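Local coordinates for protein tyrosine--tRNA ligase, mitochondrial (Emericella nidulans, PDB 5IHX) that probably joins L-tyrosine to its mitochondrial tRNA at the expense of ATP, as a class I aminoacyl-tRNA synthetase, at residues M79-M84 with Y313-R318; M138-L143 with R164-N169; R326-F331 with K341-Q346. One frame throughout, in Å; residues are numbered along the deposited sequence.

Read from the N terminus, the chain first passes through 79-84, the turn after strand 68-72, whose partner 313-318 comes 229 residues later on helix 309-317; interaction 1 therefore closes a very long loop. Within that loop lies interaction 2, a short closure of 21 residues that lays helix 126-153 against edge strand 164-168 of the nucleotide-binding sheet. Interaction 3 begins only after interaction 1 has closed: a short loop, its segments 10 residues apart at their closest ends, joining helices 321-331 and 336-348. Met-79 probably bonds through its backbone N to Gln-139 and packs on Leu-140, connecting interactions 1 and 2; Phe-331 meets Val-81 and Phe-316, connecting interactions 1 and 3. Interactions 2 and 3 do not touch.

Interaction 1: M79-M84 with Y313-R318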
loop_
_atom_site.group_PDB
_atom_site.type_symbol
_atom_site.label_atom_id
_atom_site.label_comp_id
_atom_site.label_asym_id
_atom_site.label_seq_id
_atom_site.Cartn_x
_atom_site.Cartn_y
_atom_site.Cartn_z
ATOM N N MET A 79 -27.233 5.465 6.034
ATOM C CA MET A 79 -27.162 4.283 6.876
ATOM C C MET A 79 -28.553 3.687 7.023
ATOM O O MET A 79 -29.553 4.343 6.718
ATOM C CB MET A 79 -26.590 4.638 8.246
ATOM C CG MET A 79 -25.130 5.061 8.213
ATOM S SD MET A 79 -24.445 5.289 9.858
ATOM C CE MET A 79 -25.407 6.696 10.414
ATOM N N HIS A 80 -28.608 2.446 7.495
ATOM C CA HIS A 80 -29.872 1.787 7.791
ATOM C C HIS A 80 -29.797 1.183 9.185
ATOM O O HIS A 80 -28.766 1.270 9.850
ATOM C CB HIS A 80 -30.193 0.713 6.744
ATOM C CG HIS A 80 -29.079 -0.254 6.510
ATOM N ND1 HIS A 80 -29.010 -1.478 7.143
ATOM C CD2 HIS A 80 -27.996 -0.186 5.702
ATOM C CE1 HIS A 80 -27.925 -2.117 6.740
ATOM N NE2 HIS A 80 -27.293 -1.354 5.866
ATOM N N VAL A 81 -30.892 0.576 9.624
ATOM C CA VAL A 81 -31.005 0.080 10.990
ATOM C C VAL A 81 -29.899 -0.927 11.313
ATOM O O VAL A 81 -29.494 -1.059 12.466
ATOM C CB VAL A 81 -32.395 -0.547 11.228
ATOM C CG1 VAL A 81 -32.461 -1.259 12.578
ATOM C CG2 VAL A 81 -33.469 0.523 11.146
ATOM N N GLY A 82 -29.412 -1.628 10.293
ATOM C CA GLY A 82 -28.354 -2.607 10.475
ATOM C C GLY A 82 -27.020 -2.032 10.933
ATOM O O GLY A 82 -26.146 -2.778 11.372
ATOM N N HIS A 83 -26.863 -0.713 10.848
ATOM C CA HIS A 83 -25.633 -0.046 11.283
ATOM C C HIS A 83 -25.688 0.453 12.721
ATOM O O HIS A 83 -24.675 0.886 13.267
ATOM C CB HIS A 83 -25.319 1.171 10.398
ATOM C CG HIS A 83 -24.873 0.837 9.009
ATOM N ND1 HIS A 83 -25.707 0.923 7.915
ATOM C CD2 HIS A 83 -23.663 0.463 8.531
ATOM C CE1 HIS A 83 -25.035 0.593 6.826
ATOM N NE2 HIS A 83 -23.793 0.309 7.173
ATOM N N MET A 84 -26.864 0.406 13.333
ATOM C CA MET A 84 -27.107 1.214 14.523
ATOM C C MET A 84 -26.451 0.766 15.828
ATOM O O MET A 84 -26.077 1.615 16.635
ATOM C CB MET A 84 -28.615 1.320 14.761
ATOM C CG MET A 84 -29.295 2.413 13.951
ATOM S SD MET A 84 -28.501 4.028 14.110
ATOM C CE MET A 84 -28.714 4.342 15.862
ATOM N N TYR A 313 -41.450 3.337 11.584
ATOM C CA TYR A 313 -42.297 2.991 12.713
ATOM C C TYR A 313 -42.888 1.600 12.510
ATOM O O TYR A 313 -42.852 0.768 13.414
ATOM C CB TYR A 313 -43.408 4.025 12.888
ATOM C CG TYR A 313 -44.164 3.894 14.187
ATOM C CD1 TYR A 313 -45.334 3.151 14.263
ATOM C CD2 TYR A 313 -43.709 4.518 15.338
ATOM C CE1 TYR A 313 -46.031 3.034 15.452
ATOM C CE2 TYR A 313 -44.394 4.406 16.531
ATOM C CZ TYR A 313 -45.555 3.659 16.585
ATOM O OH TYR A 313 -46.250 3.543 17.770
ATOM N N GLN A 314 -43.436 1.358 11.320
ATOM C CA GLN A 314 -44.015 0.058 10.989
ATOM C C GLN A 314 -43.008 -1.079 11.166
ATOM O O GLN A 314 -43.340 -2.138 11.690
ATOM C CB GLN A 314 -44.556 0.040 9.556
ATOM C CG GLN A 314 -45.894 0.743 9.400
ATOM C CD GLN A 314 -46.452 0.633 7.994
ATOM O OE1 GLN A 314 -45.781 0.961 7.016
ATOM N NE2 GLN A 314 -47.692 0.166 7.889
ATOM N N PHE A 315 -41.787 -0.870 10.695
ATOM C CA PHE A 315 -40.765 -1.901 10.791
ATOM C C PHE A 315 -40.585 -2.364 12.234
ATOM O O PHE A 315 -40.507 -3.562 12.505
ATOM C CB PHE A 315 -39.434 -1.402 10.232
ATOM C CG PHE A 315 -38.294 -2.353 10.455
ATOM C CD1 PHE A 315 -37.338 -2.101 11.424
ATOM C CD2 PHE A 315 -38.182 -3.506 9.691
ATOM C CE1 PHE A 315 -36.287 -2.978 11.625
ATOM C CE2 PHE A 315 -37.136 -4.387 9.891
ATOM C CZ PHE A 315 -36.187 -4.123 10.858
ATOM N N PHE A 316 -40.522 -1.412 13.158
ATOM C CA PHE A 316 -40.295 -1.744 14.559
ATOM C C PHE A 316 -41.537 -2.272 15.282
ATOM O O PHE A 316 -41.404 -3.065 16.215
ATOM C CB PHE A 316 -39.737 -0.525 15.296
ATOM C CG PHE A 316 -38.248 -0.373 15.159
ATOM C CD1 PHE A 316 -37.388 -1.136 15.931
ATOM C CD2 PHE A 316 -37.706 0.516 14.246
ATOM C CE1 PHE A 316 -36.017 -1.006 15.805
ATOM C CE2 PHE A 316 -36.338 0.648 14.116
ATOM C CZ PHE A 316 -35.493 -0.115 14.896
ATOM N N VAL A 317 -42.738 -1.859 14.872
ATOM C CA VAL A 317 -43.943 -2.405 15.500
ATOM C C VAL A 317 -44.128 -3.878 15.121
ATOM O O VAL A 317 -44.801 -4.621 15.828
ATOM C CB VAL A 317 -45.239 -1.622 15.145
ATOM C CG1 VAL A 317 -45.183 -0.208 15.690
ATOM C CG2 VAL A 317 -45.477 -1.606 13.671
ATOM N N ARG A 318 -43.535 -4.290 14.002
ATOM C CA ARG A 318 -43.616 -5.683 13.559
ATOM C C ARG A 318 -42.550 -6.561 14.213
ATOM O O ARG A 318 -42.410 -7.729 13.856
ATOM C CB ARG A 318 -43.467 -5.784 12.036
ATOM C CG ARG A 318 -44.594 -5.166 11.234
ATOM C CD ARG A 318 -44.508 -5.587 9.775
ATOM N NE ARG A 318 -43.223 -5.227 9.173
ATOM C CZ ARG A 318 -43.002 -4.134 8.444
ATOM N NH1 ARG A 318 -43.976 -3.261 8.216
ATOM N NH2 ARG A 318 -41.793 -3.910 7.943
#
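Val-81 meets Phe-316 with the two side chains approaching from opposite directions. Both methyls of the valine take part: CG1 lies 4.0 Å from Phe-316 CZ, and CG2 lies 4.1 Å from Phe-316 CE2. With CG1 anti to the backbone N (chi1 171°), the fork opens onto the far end of the ring, which CG1 reaches obliquely. The two phenylalanines also hold each other. Phe-315 CD1 stands 3.8 Å above one face of the Phe-316 ring, near its rim, while Phe-316 CE2 sits in plane at the edge of the Phe-315 ring. Phe-363 and Phe-331 also pack on Phe-316, the latter edge-to-face, so this half of the contact is an aromatic core into which the valine reaches.

Val-81 belongs to the HVGH sequence of residues 80-83, which is the HIGH motif of class I synthetases in its usual place between the first parallel strand of the Rossmann fold and the following helix. The hydrophobic second position of the motif thus faces the helices beyond the catalytic domain. Neither histidine touches 313-318; within the motif, His-83 N bonds to His-80 O at 2.9 Å, and a straight but weak bond of 3.3 Å runs from His-80 N to His-83 ND1.

Packing is looser on the Phe-315 side, the more open one. That partly exposed ring gives Val-81 CG1 a single approach, 4.3 Å from CE1, and shares Ile-300 with the valine.

Interaction 2: M138-L143 with R164-N169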
loop_
_atom_site.group_PDB
_atom_site.type_symbol
_atom_site.label_atom_id
_atom_site.label_comp_id
_atom_site.label_asym_id
_atom_site.label_seq_id
_atom_site.Cartn_x
_atom_site.Cartn_y
_atom_site.Cartn_z
ATOM N N MET A 138 -23.379 14.267 6.592
ATOM C CA MET A 138 -24.461 15.093 7.120
ATOM C C MET A 138 -25.332 14.301 8.088
ATOM O O MET A 138 -25.719 14.799 9.146
ATOM C CB MET A 138 -25.330 15.635 5.986
ATOM C CG MET A 138 -24.671 16.716 5.142
ATOM S SD MET A 138 -25.622 17.101 3.656
ATOM C CE MET A 138 -27.213 17.546 4.357
ATOM N N GLN A 139 -25.633 13.060 7.720
ATOM C CA GLN A 139 -26.494 12.214 8.536
ATOM C C GLN A 139 -25.852 11.889 9.879
ATOM O O GLN A 139 -26.536 11.816 10.899
ATOM C CB GLN A 139 -26.836 10.924 7.792
ATOM C CG GLN A 139 -27.731 9.983 8.585
ATOM C CD GLN A 139 -28.210 8.805 7.770
ATOM O OE1 GLN A 139 -27.509 7.799 7.636
ATOM N NE2 GLN A 139 -29.421 8.917 7.229
ATOM N N LEU A 140 -24.538 11.695 9.873
ATOM C CA LEU A 140 -23.806 11.390 11.096
ATOM C C LEU A 140 -23.747 12.608 12.013
ATOM O O LEU A 140 -23.842 12.485 13.235
ATOM C CB LEU A 140 -22.394 10.904 10.763
ATOM C CG LEU A 140 -22.304 9.493 10.175
ATOM C CD1 LEU A 140 -20.926 9.237 9.591
ATOM C CD2 LEU A 140 -22.616 8.456 11.243
ATOM N N LYS A 141 -23.589 13.785 11.420
ATOM C CA LYS A 141 -23.635 15.028 12.178
ATOM C C LYS A 141 -25.007 15.150 12.836
ATOM O O LYS A 141 -25.124 15.456 14.025
ATOM C CB LYS A 141 -23.365 16.224 11.264
ATOM C CG LYS A 141 -21.887 16.493 11.004
ATOM C CD LYS A 141 -21.630 17.949 10.633
ATOM C CE LYS A 141 -20.918 18.696 11.749
ATOM N NZ LYS A 141 -20.934 20.170 11.540
ATOM N N LYS A 142 -26.039 14.896 12.039
ATOM C CA LYS A 142 -27.424 14.943 12.496
ATOM C C LYS A 142 -27.674 13.932 13.618
ATOM O O LYS A 142 -28.315 14.247 14.622
ATOM C CB LYS A 142 -28.358 14.680 11.310
ATOM C CG LYS A 142 -29.843 14.680 11.619
ATOM C CD LYS A 142 -30.644 14.560 10.325
ATOM C CE LYS A 142 -32.143 14.466 10.569
ATOM N NZ LYS A 142 -32.542 13.137 11.106
ATOM N N LEU A 143 -27.160 12.717 13.447
ATOM C CA LEU A 143 -27.319 11.677 14.456
ATOM C C LEU A 143 -26.646 12.077 15.768
ATOM O O LEU A 143 -27.177 11.825 16.850
ATOM C CB LEU A 143 -26.748 10.350 13.952
ATOM C CG LEU A 143 -26.824 9.170 14.929
ATOM C CD1 LEU A 143 -28.271 8.831 15.263
ATOM C CD2 LEU A 143 -26.110 7.952 14.358
ATOM N N ARG A 164 -18.026 14.353 21.573
ATOM C CA ARG A 164 -18.255 13.478 20.434
ATOM C C ARG A 164 -17.557 14.085 19.223
ATOM O O ARG A 164 -17.565 15.302 19.046
ATOM C CB ARG A 164 -19.746 13.296 20.143
ATOM C CG ARG A 164 -20.498 14.570 19.789
ATOM C CD ARG A 164 -21.970 14.268 19.542
ATOM N NE ARG A 164 -22.631 15.314 18.760
ATOM C CZ ARG A 164 -23.313 16.340 19.252
ATOM N NH1 ARG A 164 -23.455 16.508 20.559
ATOM N NH2 ARG A 164 -23.862 17.207 18.415
ATOM N N THR A 165 -16.950 13.237 18.402
ATOM C CA THR A 165 -16.183 13.695 17.249
ATOM C C THR A 165 -16.602 12.938 15.995
ATOM O O THR A 165 -16.850 11.737 16.045
ATOM C CB THR A 165 -14.664 13.510 17.476
ATOM O OG1 THR A 165 -14.272 14.176 18.682
ATOM C CG2 THR A 165 -13.860 14.067 16.304
ATOM N N LEU A 166 -16.701 13.659 14.881
ATOM C CA LEU A 166 -16.917 13.047 13.573
ATOM C C LEU A 166 -15.683 13.291 12.714
ATOM O O LEU A 166 -15.305 14.439 12.476
ATOM C CB LEU A 166 -18.166 13.618 12.895
ATOM C CG LEU A 166 -18.377 13.218 11.431
ATOM C CD1 LEU A 166 -18.468 11.705 11.292
ATOM C CD2 LEU A 166 -19.609 13.889 10.847
ATOM N N THR A 167 -15.058 12.210 12.259
ATOM C CA THR A 167 -13.822 12.303 11.491
ATOM C C THR A 167 -13.881 11.424 10.244
ATOM O O THR A 167 -14.373 10.297 10.286
ATOM C CB THR A 167 -12.601 11.895 12.339
ATOM O OG1 THR A 167 -12.523 12.725 13.503
ATOM C CG2 THR A 167 -11.310 12.026 11.535
ATOM N N ASN A 168 -13.390 11.968 9.135
ATOM C CA ASN A 168 -13.237 11.220 7.892
ATOM C C ASN A 168 -11.788 10.754 7.761
ATOM O O ASN A 168 -10.871 11.566 7.851
ATOM C CB ASN A 168 -13.632 12.094 6.699
ATOM C CG ASN A 168 -13.740 11.312 5.402
ATOM O OD1 ASN A 168 -13.042 10.318 5.194
ATOM N ND2 ASN A 168 -14.616 11.769 4.513
ATOM N N ASN A 169 -11.571 9.456 7.561
ATOM C CA ASN A 169 -10.206 8.942 7.509
ATOM C C ASN A 169 -9.468 9.397 6.246
ATOM O O ASN A 169 -8.279 9.133 6.094
ATOM C CB ASN A 169 -10.183 7.409 7.632
ATOM C CG ASN A 169 -10.891 6.700 6.492
ATOM O OD1 ASN A 169 -11.316 7.311 5.513
ATOM N ND2 ASN A 169 -11.014 5.382 6.619
HETATM O O HOH W 1 -23.540 17.002 15.468
#
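The carbonyl O of Lys-141 accepts a hydrogen bond of 2.6 Å from water 1, which in turn accepts one of 3.0 Å from Arg-164 NH2. The water lies in plane at the edge of the guanidinium group, and a salt bridge from NH1 to Glu-148 gives that group a second hold, on the same helix 126-153.

Beside this bridge, Leu-166 carries the apolar contact. A chi1 of 171° puts its CG beside the carbonyl carbon and sends the fork toward the helix, where the side chain crosses those of Leu-140 and Lys-141 at about a right angle. CD1 lies mainly against Leu-140, 3.9 Å from its CD1, whereas CD2 presses mainly on Lys-141, 3.5 Å from CG and closer than carbon pairs usually pack; both methyls are also near Leu-140 CB.

The contact belongs to a beta-alpha-beta crossover of the Rossmann fold, in which helix 126-153 connects the parallel neighbours 100-104 and 164-168. Arg-164 and Leu-166 point to the helix, while the backbones of Thr-165 and Thr-167 bond to 100-104. Just past the strand, Asn-169 bonds to Asp-224 of the tyrosine pocket.

Apolar packing and a water relay thus work side by side: Leu-166 fills the space between helix and edge strand at this point, and the arginine probably leaves the accepting carbonyl somewhat more polarised through the shared water.

Interaction 3: R326-F331 with K341-Q346; sequences RYLKMF and KIMEEQ
Ile-342 is the first residue of the helical segment 341-346 to meet the other helix, and it does so through its short branch: CG2 lies 4.3 Å from Leu-328 CD1. That methyl stands anti to the isoleucine's backbone N, which directs it across the gap between the helices. Met-343 follows with its sulfur. Its chain is folded, chi2 and chi3 both turning the same way (-51° and -59°), and SD comes to 4.4 Å from the same Leu-328 CD1. One leucine methyl therefore touches both neighbours. The nearest CA atoms, those of Leu-328 and Ile-342, are 9.7 Å apart.

Farther along, the segment turns to a different partner. Glu-345 forms a salt bridge with Arg-352, and Gln-346 spends both ends of its amide just beyond, OE1 on the backbone N of Ala-355 and NE2 on Gln-356. These bonds tie helix 336-348 to the beginning of helix 354-368, which itself sends Leu-359 against Leu-328.

The opposing helix has links of its own. Arg-326 NE makes a weak bond of 3.6 Å to Met-330 SD, one turn on, and Phe-331 CE2 lies 4.0 Å above a face of the Tyr-327 ring. Phe-331 also packs on Met-84 and Leu-85 of the catalytic domain.

Both helices belong to the helical region after the Rossmann domain, consistent with the alpha-helical anticodon-recognition domain of bacterial relatives. The bonds from Glu-345 and Gln-346 probably help to place helix 336-348. Between the two segments, by contrast, the chemistry is wholly apolar, carbon against carbon and sulfur, with no hydrogen bond across, and contacts of this kind to one leucine methyl fix no particular rotation by directional bonding.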
loop_
_atom_site.group_PDB
_atom_site.type_symbol
_atom_site.label_atom_id
_atom_site.label_comp_id
_atom_site.label_asym_id
_atom_site.label_seq_id
_atom_site.Cartn_x
_atom_site.Cartn_y
_atom_site.Cartn_z
ATOM N N ARG A 326 -35.487 -7.525 24.078
ATOM C CA ARG A 326 -34.071 -7.288 23.843
ATOM C C ARG A 326 -33.884 -6.032 22.996
ATOM O O ARG A 326 -32.966 -5.248 23.240
ATOM C CB ARG A 326 -33.405 -8.489 23.169
ATOM C CG ARG A 326 -31.959 -8.206 22.799
ATOM C CD ARG A 326 -31.069 -9.424 22.926
ATOM N NE ARG A 326 -29.659 -9.041 22.934
ATOM C CZ ARG A 326 -28.651 -9.875 23.173
ATOM N NH1 ARG A 326 -28.888 -11.157 23.425
ATOM N NH2 ARG A 326 -27.405 -9.425 23.162
ATOM N N TYR A 327 -34.755 -5.833 22.009
ATOM C CA TYR A 327 -34.661 -4.651 21.152
ATOM C C TYR A 327 -34.886 -3.367 21.947
ATOM O O TYR A 327 -34.227 -2.358 21.695
ATOM C CB TYR A 327 -35.667 -4.721 20.001
ATOM C CG TYR A 327 -35.238 -5.596 18.843
ATOM C CD1 TYR A 327 -34.310 -6.617 19.013
ATOM C CD2 TYR A 327 -35.750 -5.386 17.569
ATOM C CE1 TYR A 327 -33.918 -7.412 17.952
ATOM C CE2 TYR A 327 -35.364 -6.173 16.503
ATOM C CZ TYR A 327 -34.448 -7.184 16.698
ATOM O OH TYR A 327 -34.062 -7.971 15.636
ATOM N N LEU A 328 -35.814 -3.401 22.899
ATOM C CA LEU A 328 -36.045 -2.251 23.770
ATOM C C LEU A 328 -34.759 -1.872 24.499
ATOM O O LEU A 328 -34.459 -0.691 24.680
ATOM C CB LEU A 328 -37.156 -2.544 24.784
ATOM C CG LEU A 328 -38.601 -2.407 24.290
ATOM C CD1 LEU A 328 -39.571 -2.997 25.303
ATOM C CD2 LEU A 328 -38.943 -0.951 24.020
ATOM N N LYS A 329 -33.998 -2.881 24.907
ATOM C CA LYS A 329 -32.752 -2.652 25.627
ATOM C C LYS A 329 -31.642 -2.145 24.708
ATOM O O LYS A 329 -30.836 -1.306 25.109
ATOM C CB LYS A 329 -32.306 -3.936 26.329
ATOM C CG LYS A 329 -33.236 -4.378 27.445
ATOM C CD LYS A 329 -32.877 -5.759 27.964
ATOM C CE LYS A 329 -33.764 -6.159 29.133
ATOM N NZ LYS A 329 -33.517 -7.562 29.568
ATOM N N MET A 330 -31.606 -2.647 23.477
ATOM C CA MET A 330 -30.520 -2.326 22.554
ATOM C C MET A 330 -30.753 -1.024 21.780
ATOM O O MET A 330 -29.795 -0.315 21.461
ATOM C CB MET A 330 -30.306 -3.478 21.563
ATOM C CG MET A 330 -29.826 -4.775 22.206
ATOM S SD MET A 330 -29.289 -6.031 21.016
ATOM C CE MET A 330 -30.693 -6.107 19.910
ATOM N N PHE A 331 -32.013 -0.720 21.466
ATOM C CA PHE A 331 -32.332 0.401 20.576
ATOM C C PHE A 331 -32.884 1.655 21.268
ATOM O O PHE A 331 -33.190 2.635 20.595
ATOM C CB PHE A 331 -33.341 -0.050 19.515
ATOM C CG PHE A 331 -32.746 -0.910 18.437
ATOM C CD1 PHE A 331 -31.951 -0.349 17.452
ATOM C CD2 PHE A 331 -32.993 -2.273 18.399
ATOM C CE1 PHE A 331 -31.406 -1.132 16.452
ATOM C CE2 PHE A 331 -32.451 -3.060 17.401
ATOM C CZ PHE A 331 -31.655 -2.489 16.426
ATOM N N LYS A 341 -41.624 -2.937 33.401
ATOM C CA LYS A 341 -43.018 -2.523 33.527
ATOM C C LYS A 341 -43.762 -2.676 32.198
ATOM O O LYS A 341 -44.920 -3.089 32.171
ATOM C CB LYS A 341 -43.092 -1.076 34.018
ATOM C CG LYS A 341 -44.464 -0.646 34.501
ATOM C CD LYS A 341 -44.471 0.819 34.911
ATOM N N ILE A 342 -43.089 -2.345 31.099
ATOM C CA ILE A 342 -43.677 -2.489 29.769
ATOM C C ILE A 342 -43.895 -3.962 29.431
ATOM O O ILE A 342 -44.916 -4.331 28.850
ATOM C CB ILE A 342 -42.788 -1.838 28.683
ATOM C CG1 ILE A 342 -42.789 -0.317 28.832
ATOM C CG2 ILE A 342 -43.279 -2.205 27.283
ATOM C CD1 ILE A 342 -41.675 0.376 28.061
ATOM N N MET A 343 -42.924 -4.798 29.783
ATOM C CA MET A 343 -42.983 -6.217 29.447
ATOM C C MET A 343 -44.045 -6.923 30.285
ATOM O O MET A 343 -44.675 -7.874 29.822
ATOM C CB MET A 343 -41.614 -6.880 29.633
ATOM C CG MET A 343 -40.597 -6.507 28.547
ATOM S SD MET A 343 -41.210 -6.718 26.855
ATOM C CE MET A 343 -41.623 -8.465 26.850
ATOM N N GLU A 344 -44.236 -6.469 31.520
ATOM C CA GLU A 344 -45.275 -7.033 32.376
ATOM C C GLU A 344 -46.654 -6.863 31.745
ATOM O O GLU A 344 -47.468 -7.784 31.757
ATOM C CB GLU A 344 -45.261 -6.366 33.753
ATOM C CG GLU A 344 -46.247 -6.973 34.746
ATOM C CD GLU A 344 -46.256 -6.246 36.078
ATOM O OE1 GLU A 344 -45.539 -5.233 36.212
ATOM O OE2 GLU A 344 -46.969 -6.698 36.999
ATOM N N GLU A 345 -46.905 -5.686 31.183
ATOM C CA GLU A 345 -48.155 -5.433 30.477
ATOM C C GLU A 345 -48.196 -6.185 29.150
ATOM O O GLU A 345 -49.229 -6.738 28.769
ATOM C CB GLU A 345 -48.342 -3.932 30.241
ATOM C CG GLU A 345 -49.625 -3.581 29.506
ATOM C CD GLU A 345 -49.895 -2.087 29.473
ATOM O OE1 GLU A 345 -49.120 -1.324 30.089
ATOM O OE2 GLU A 345 -50.885 -1.676 28.830
ATOM N N GLN A 346 -47.060 -6.211 28.459
ATOM C CA GLN A 346 -46.933 -6.921 27.192
ATOM C C GLN A 346 -47.234 -8.412 27.356
ATOM O O GLN A 346 -47.942 -9.002 26.541
ATOM C CB GLN A 346 -45.521 -6.724 26.622
ATOM C CG GLN A 346 -45.173 -7.564 25.393
ATOM C CD GLN A 346 -45.740 -6.998 24.105
ATOM O OE1 GLN A 346 -46.436 -5.981 24.105
ATOM N NE2 GLN A 346 -45.437 -7.658 22.992
#